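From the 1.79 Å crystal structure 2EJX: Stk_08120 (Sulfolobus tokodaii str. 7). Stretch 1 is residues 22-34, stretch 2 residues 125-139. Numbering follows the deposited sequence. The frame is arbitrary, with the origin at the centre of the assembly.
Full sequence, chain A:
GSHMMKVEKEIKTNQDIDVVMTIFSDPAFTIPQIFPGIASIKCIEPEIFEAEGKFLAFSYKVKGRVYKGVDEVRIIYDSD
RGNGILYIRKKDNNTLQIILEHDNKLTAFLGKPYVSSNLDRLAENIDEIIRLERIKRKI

Stretch 1 22-34: TIFSDPAFTIPQI
Stretch 2 125-139: NIDEIIRLERIKRKI

One carboxylate oxygen takes both terminal nitrogens of a guanidinium while its twin caps a helix: Asp26 OD2 accepts from Arg137 NH1 and from Arg137 NH2, each at 2.9 Å, and Asp26 OD1 accepts from Ala28 N at 2.9 Å. Asp26 (chi1 t, chi2 2°) is the N-cap of helix 27-34, so the salt bridge is anchored exactly where that helix starts. Arg137 (chi1 m, chi2 t, chi3 t, chi4 -89°) is held from its own helix too, since Arg137 NE donates to Glu133 OE1 at 2.8 Å. Arg137 is therefore salt-bridged twice, to Glu133 within its own helix and to Asp26 across the contact, with Ile23 CG2 over one face of the guanidinium.

The partner helix, 125-137, runs at 148° to helix 27-34 between N-to-C directions, nearer antiparallel than parallel, and the axes approach to 13.0 Å. The nearest CA pairs are Ile23 CA to Glu133 CA, 7.9 Å, and Gln33 CA to Ile129 CA, 10.2 Å.

Two side chains of stretch 1 act as knobs in holes of helix 125-137. Ile23, on the preceding helical segment, points toward the partner with chi1 m and chi2 t and sits among Ile130, Glu133, Arg134 and Arg137; its CD1 lies 3.8 Å from Glu133 CB, its CG2 3.9 Å from Ile130 CD1. Phe29 (chi1 t, chi2 77°) enters the neighbouring hole of Ile129, Ile130, Glu133 and Arg137, with Ile129 CG2 at its ring edge, 3.5 Å from Phe29 CE1. Ile130 and Ile126 leave their backbone sideways, yet their ends come nearer; Ile126 CD1 reaches Phe24 CE2 at 4.1 Å.

After Lys138 turns with phi/psi 57/49, the CA-to-CB bond of Ile139 points toward stretch 1: its CD1 meets Ile23 CG1 at 3.9 Å, while its terminal OXT accepts from Arg134 NE at 2.9 Å.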

# COMPACT_ATOMS: atom_id res chain seq x y z
N THR A 22 -5.05 -9.90 -4.27
CA THR A 22 -5.43 -9.26 -5.52
C THR A 22 -5.81 -7.78 -5.37
O THR A 22 -5.40 -6.95 -6.18
CB THR A 22 -6.57 -10.05 -6.26
OG1 THR A 22 -6.13 -11.38 -6.51
CG2 THR A 22 -6.90 -9.41 -7.60
N ILE A 23 -6.60 -7.45 -4.33
CA ILE A 23 -6.93 -6.07 -4.04
C ILE A 23 -5.66 -5.25 -3.71
O ILE A 23 -5.51 -4.14 -4.19
CB ILE A 23 -8.08 -5.98 -2.97
CG1 ILE A 23 -9.36 -6.57 -3.57
CG2 ILE A 23 -8.31 -4.54 -2.41
CD1 ILE A 23 -10.50 -6.79 -2.50
N PHE A 24 -4.75 -5.81 -2.96
CA PHE A 24 -3.50 -5.11 -2.63
C PHE A 24 -2.65 -4.85 -3.89
O PHE A 24 -1.89 -3.86 -3.92
CB PHE A 24 -2.72 -5.88 -1.55
CG PHE A 24 -3.05 -5.45 -0.16
CD1 PHE A 24 -2.65 -4.19 0.30
CD2 PHE A 24 -3.78 -6.30 0.71
CE1 PHE A 24 -2.96 -3.76 1.59
CE2 PHE A 24 -4.06 -5.89 2.00
CZ PHE A 24 -3.67 -4.62 2.44
N SER A 25 -2.83 -5.67 -4.94
CA SER A 25 -2.11 -5.48 -6.24
C SER A 25 -2.68 -4.33 -7.07
O SER A 25 -2.11 -3.94 -8.08
CB SER A 25 -2.14 -6.76 -7.08
OG SER A 25 -3.39 -6.93 -7.75
N ASP A 26 -3.85 -3.81 -6.68
CA ASP A 26 -4.38 -2.58 -7.27
C ASP A 26 -3.82 -1.33 -6.58
O ASP A 26 -4.14 -1.03 -5.42
CB ASP A 26 -5.91 -2.58 -7.18
CG ASP A 26 -6.56 -1.34 -7.81
OD1 ASP A 26 -5.83 -0.47 -8.37
OD2 ASP A 26 -7.81 -1.24 -7.75
N PRO A 27 -3.00 -0.54 -7.30
CA PRO A 27 -2.41 0.59 -6.59
C PRO A 27 -3.43 1.64 -6.18
O PRO A 27 -3.17 2.40 -5.26
CB PRO A 27 -1.38 1.16 -7.62
CG PRO A 27 -1.87 0.75 -8.91
CD PRO A 27 -2.54 -0.60 -8.70
N ALA A 28 -4.59 1.68 -6.84
CA ALA A 28 -5.65 2.61 -6.47
C ALA A 28 -6.19 2.27 -5.08
O ALA A 28 -6.79 3.11 -4.41
CB ALA A 28 -6.77 2.53 -7.47
N PHE A 29 -5.99 1.04 -4.66
CA PHE A 29 -6.33 0.65 -3.28
C PHE A 29 -5.18 0.97 -2.34
O PHE A 29 -5.30 1.83 -1.42
CB PHE A 29 -6.69 -0.86 -3.19
CG PHE A 29 -6.91 -1.34 -1.77
CD1 PHE A 29 -8.13 -1.03 -1.09
CD2 PHE A 29 -5.95 -2.06 -1.09
CE1 PHE A 29 -8.34 -1.43 0.24
CE2 PHE A 29 -6.14 -2.49 0.26
CZ PHE A 29 -7.36 -2.19 0.93
N THR A 30 -4.05 0.35 -2.66
CA THR A 30 -2.91 0.22 -1.74
C THR A 30 -2.24 1.55 -1.43
O THR A 30 -1.89 1.81 -0.28
CB THR A 30 -1.92 -0.80 -2.30
OG1 THR A 30 -2.58 -2.08 -2.41
CG2 THR A 30 -0.68 -0.95 -1.40
N ILE A 31 -2.04 2.40 -2.44
CA ILE A 31 -1.29 3.65 -2.24
C ILE A 31 -2.04 4.65 -1.35
O ILE A 31 -1.46 5.14 -0.39
CB ILE A 31 -0.78 4.27 -3.62
CG1 ILE A 31 0.07 3.26 -4.39
CG2 ILE A 31 -0.02 5.54 -3.42
CD1 ILE A 31 1.31 2.83 -3.70
N PRO A 32 -3.33 4.96 -1.64
CA PRO A 32 -4.06 5.85 -0.73
C PRO A 32 -4.21 5.28 0.69
O PRO A 32 -4.21 6.03 1.67
CB PRO A 32 -5.42 6.00 -1.40
CG PRO A 32 -5.12 5.69 -2.88
CD PRO A 32 -4.17 4.59 -2.79
N GLN A 33 -4.27 3.96 0.80
CA GLN A 33 -4.40 3.31 2.13
C GLN A 33 -3.16 3.42 3.00
O GLN A 33 -3.30 3.47 4.23
CB GLN A 33 -4.79 1.84 2.02
CG GLN A 33 -6.22 1.55 1.58
CD GLN A 33 -7.28 1.84 2.64
OE1 GLN A 33 -8.50 1.79 2.37
NE2 GLN A 33 -6.84 2.13 3.84
N ILE A 34 -1.98 3.44 2.36
CA ILE A 34 -0.69 3.31 3.09
C ILE A 34 0.16 4.57 3.10
O ILE A 34 0.71 4.96 4.14
CB ILE A 34 0.12 2.07 2.59
CG1 ILE A 34 -0.62 0.76 2.97
CG2 ILE A 34 1.53 2.01 3.23
CD1 ILE A 34 -0.21 -0.40 2.14
N ASN A 125 -8.94 -2.89 10.75
CA ASN A 125 -10.18 -2.82 9.98
C ASN A 125 -10.18 -3.64 8.67
O ASN A 125 -11.05 -3.48 7.83
CB ASN A 125 -10.49 -1.35 9.70
CG ASN A 125 -10.74 -0.56 11.00
OD1 ASN A 125 -11.81 -0.74 11.66
ND2 ASN A 125 -9.76 0.24 11.39
N ILE A 126 -9.23 -4.54 8.52
CA ILE A 126 -8.98 -5.12 7.16
C ILE A 126 -10.18 -5.83 6.59
O ILE A 126 -10.53 -5.64 5.43
CB ILE A 126 -7.72 -6.08 7.16
CG1 ILE A 126 -7.40 -6.58 5.77
CG2 ILE A 126 -7.93 -7.20 8.15
CD1 ILE A 126 -7.02 -5.49 4.76
N ASP A 127 -10.87 -6.62 7.41
CA ASP A 127 -11.95 -7.43 6.82
C ASP A 127 -13.19 -6.60 6.37
O ASP A 127 -13.83 -6.96 5.36
CB ASP A 127 -12.31 -8.57 7.74
CG ASP A 127 -11.28 -9.69 7.68
OD1 ASP A 127 -10.32 -9.61 6.86
OD2 ASP A 127 -11.47 -10.69 8.39
N GLU A 128 -13.49 -5.53 7.13
CA GLU A 128 -14.56 -4.55 6.81
C GLU A 128 -14.15 -3.74 5.58
O GLU A 128 -14.94 -3.55 4.67
CB GLU A 128 -14.84 -3.60 7.99
CG GLU A 128 -15.31 -4.30 9.32
CD GLU A 128 -14.18 -4.71 10.34
OE1 GLU A 128 -12.98 -4.89 9.99
OE2 GLU A 128 -14.51 -4.85 11.55
N ILE A 129 -12.88 -3.32 5.52
CA ILE A 129 -12.41 -2.58 4.31
C ILE A 129 -12.54 -3.49 3.04
O ILE A 129 -13.06 -3.08 1.98
CB ILE A 129 -10.97 -2.12 4.54
CG1 ILE A 129 -10.95 -0.95 5.55
CG2 ILE A 129 -10.33 -1.76 3.14
CD1 ILE A 129 -9.57 -0.69 6.19
N ILE A 130 -12.10 -4.73 3.14
CA ILE A 130 -12.08 -5.62 1.99
C ILE A 130 -13.49 -6.06 1.63
O ILE A 130 -13.78 -6.25 0.47
CB ILE A 130 -11.22 -6.88 2.27
CG1 ILE A 130 -9.72 -6.50 2.47
CG2 ILE A 130 -11.47 -7.99 1.15
CD1 ILE A 130 -8.93 -6.07 1.13
N ARG A 131 -14.36 -6.24 2.62
CA ARG A 131 -15.73 -6.62 2.32
C ARG A 131 -16.39 -5.57 1.41
O ARG A 131 -17.03 -5.90 0.40
CB ARG A 131 -16.53 -6.77 3.58
CG ARG A 131 -17.92 -7.31 3.35
CD ARG A 131 -18.67 -7.46 4.67
NE ARG A 131 -18.90 -6.15 5.28
CZ ARG A 131 -19.90 -5.34 4.97
NH1 ARG A 131 -20.81 -5.71 4.07
NH2 ARG A 131 -20.00 -4.16 5.56
N LEU A 132 -16.23 -4.32 1.80
CA LEU A 132 -16.71 -3.19 0.96
C LEU A 132 -16.03 -3.11 -0.42
O LEU A 132 -16.71 -2.84 -1.42
CB LEU A 132 -16.53 -1.87 1.75
CG LEU A 132 -17.51 -1.75 2.91
CD1 LEU A 132 -17.16 -0.49 3.73
CD2 LEU A 132 -18.97 -1.65 2.43
N GLU A 133 -14.70 -3.33 -0.48
CA GLU A 133 -14.00 -3.40 -1.78
C GLU A 133 -14.60 -4.48 -2.67
O GLU A 133 -14.82 -4.29 -3.83
CB GLU A 133 -12.47 -3.62 -1.57
CG GLU A 133 -11.74 -2.37 -1.01
CD GLU A 133 -11.81 -1.20 -2.02
OE1 GLU A 133 -11.90 -1.40 -3.25
OE2 GLU A 133 -11.78 -0.06 -1.54
N ARG A 134 -14.84 -5.65 -2.09
CA ARG A 134 -15.43 -6.75 -2.85
C ARG A 134 -16.82 -6.46 -3.42
O ARG A 134 -17.17 -6.93 -4.52
CB ARG A 134 -15.48 -7.96 -1.94
CG ARG A 134 -14.09 -8.54 -1.75
CD ARG A 134 -14.17 -9.85 -0.95
NE ARG A 134 -14.60 -10.93 -1.83
CZ ARG A 134 -14.58 -12.23 -1.52
NH1 ARG A 134 -14.16 -12.59 -0.32
NH2 ARG A 134 -14.97 -13.16 -2.40
N ILE A 135 -17.62 -5.74 -2.66
CA ILE A 135 -19.00 -5.43 -3.09
C ILE A 135 -18.86 -4.51 -4.30
O ILE A 135 -19.51 -4.72 -5.35
CB ILE A 135 -19.87 -4.77 -1.96
CG1 ILE A 135 -20.25 -5.78 -0.87
CG2 ILE A 135 -21.19 -4.21 -2.57
CD1 ILE A 135 -20.69 -5.13 0.44
N LYS A 136 -17.97 -3.53 -4.20
CA LYS A 136 -17.79 -2.54 -5.28
C LYS A 136 -17.14 -3.15 -6.51
O LYS A 136 -17.52 -2.83 -7.65
CB LYS A 136 -16.98 -1.36 -4.78
CG LYS A 136 -16.61 -0.36 -5.87
CD LYS A 136 -15.43 0.55 -5.42
CE LYS A 136 -14.14 -0.27 -5.20
NZ LYS A 136 -12.86 0.52 -5.40
N ARG A 137 -16.16 -4.03 -6.31
CA ARG A 137 -15.43 -4.68 -7.44
C ARG A 137 -16.11 -5.88 -8.04
O ARG A 137 -15.69 -6.35 -9.12
CB ARG A 137 -13.99 -5.08 -7.01
CG ARG A 137 -13.17 -3.94 -6.57
CD ARG A 137 -12.00 -4.36 -5.68
NE ARG A 137 -11.22 -3.18 -5.26
CZ ARG A 137 -10.18 -2.67 -5.93
NH1 ARG A 137 -9.75 -3.23 -7.05
NH2 ARG A 137 -9.56 -1.58 -5.47
N LYS A 138 -17.13 -6.40 -7.33
CA LYS A 138 -17.84 -7.63 -7.70
C LYS A 138 -16.89 -8.83 -7.81
O LYS A 138 -16.90 -9.60 -8.80
CB LYS A 138 -18.69 -7.41 -8.95
CG LYS A 138 -19.67 -6.27 -8.79
CD LYS A 138 -20.54 -6.12 -10.02
CE LYS A 138 -19.78 -5.54 -11.21
NZ LYS A 138 -20.46 -5.90 -12.51
N ILE A 139 -16.06 -8.98 -6.77
CA ILE A 139 -15.17 -10.14 -6.65
C ILE A 139 -15.30 -10.81 -5.30
O ILE A 139 -14.85 -11.97 -5.09
CB ILE A 139 -13.74 -9.78 -6.93
CG1 ILE A 139 -13.22 -8.75 -5.92
CG2 ILE A 139 -13.58 -9.29 -8.36
CD1 ILE A 139 -11.73 -8.41 -6.05
OXT ILE A 139 -15.87 -10.20 -4.36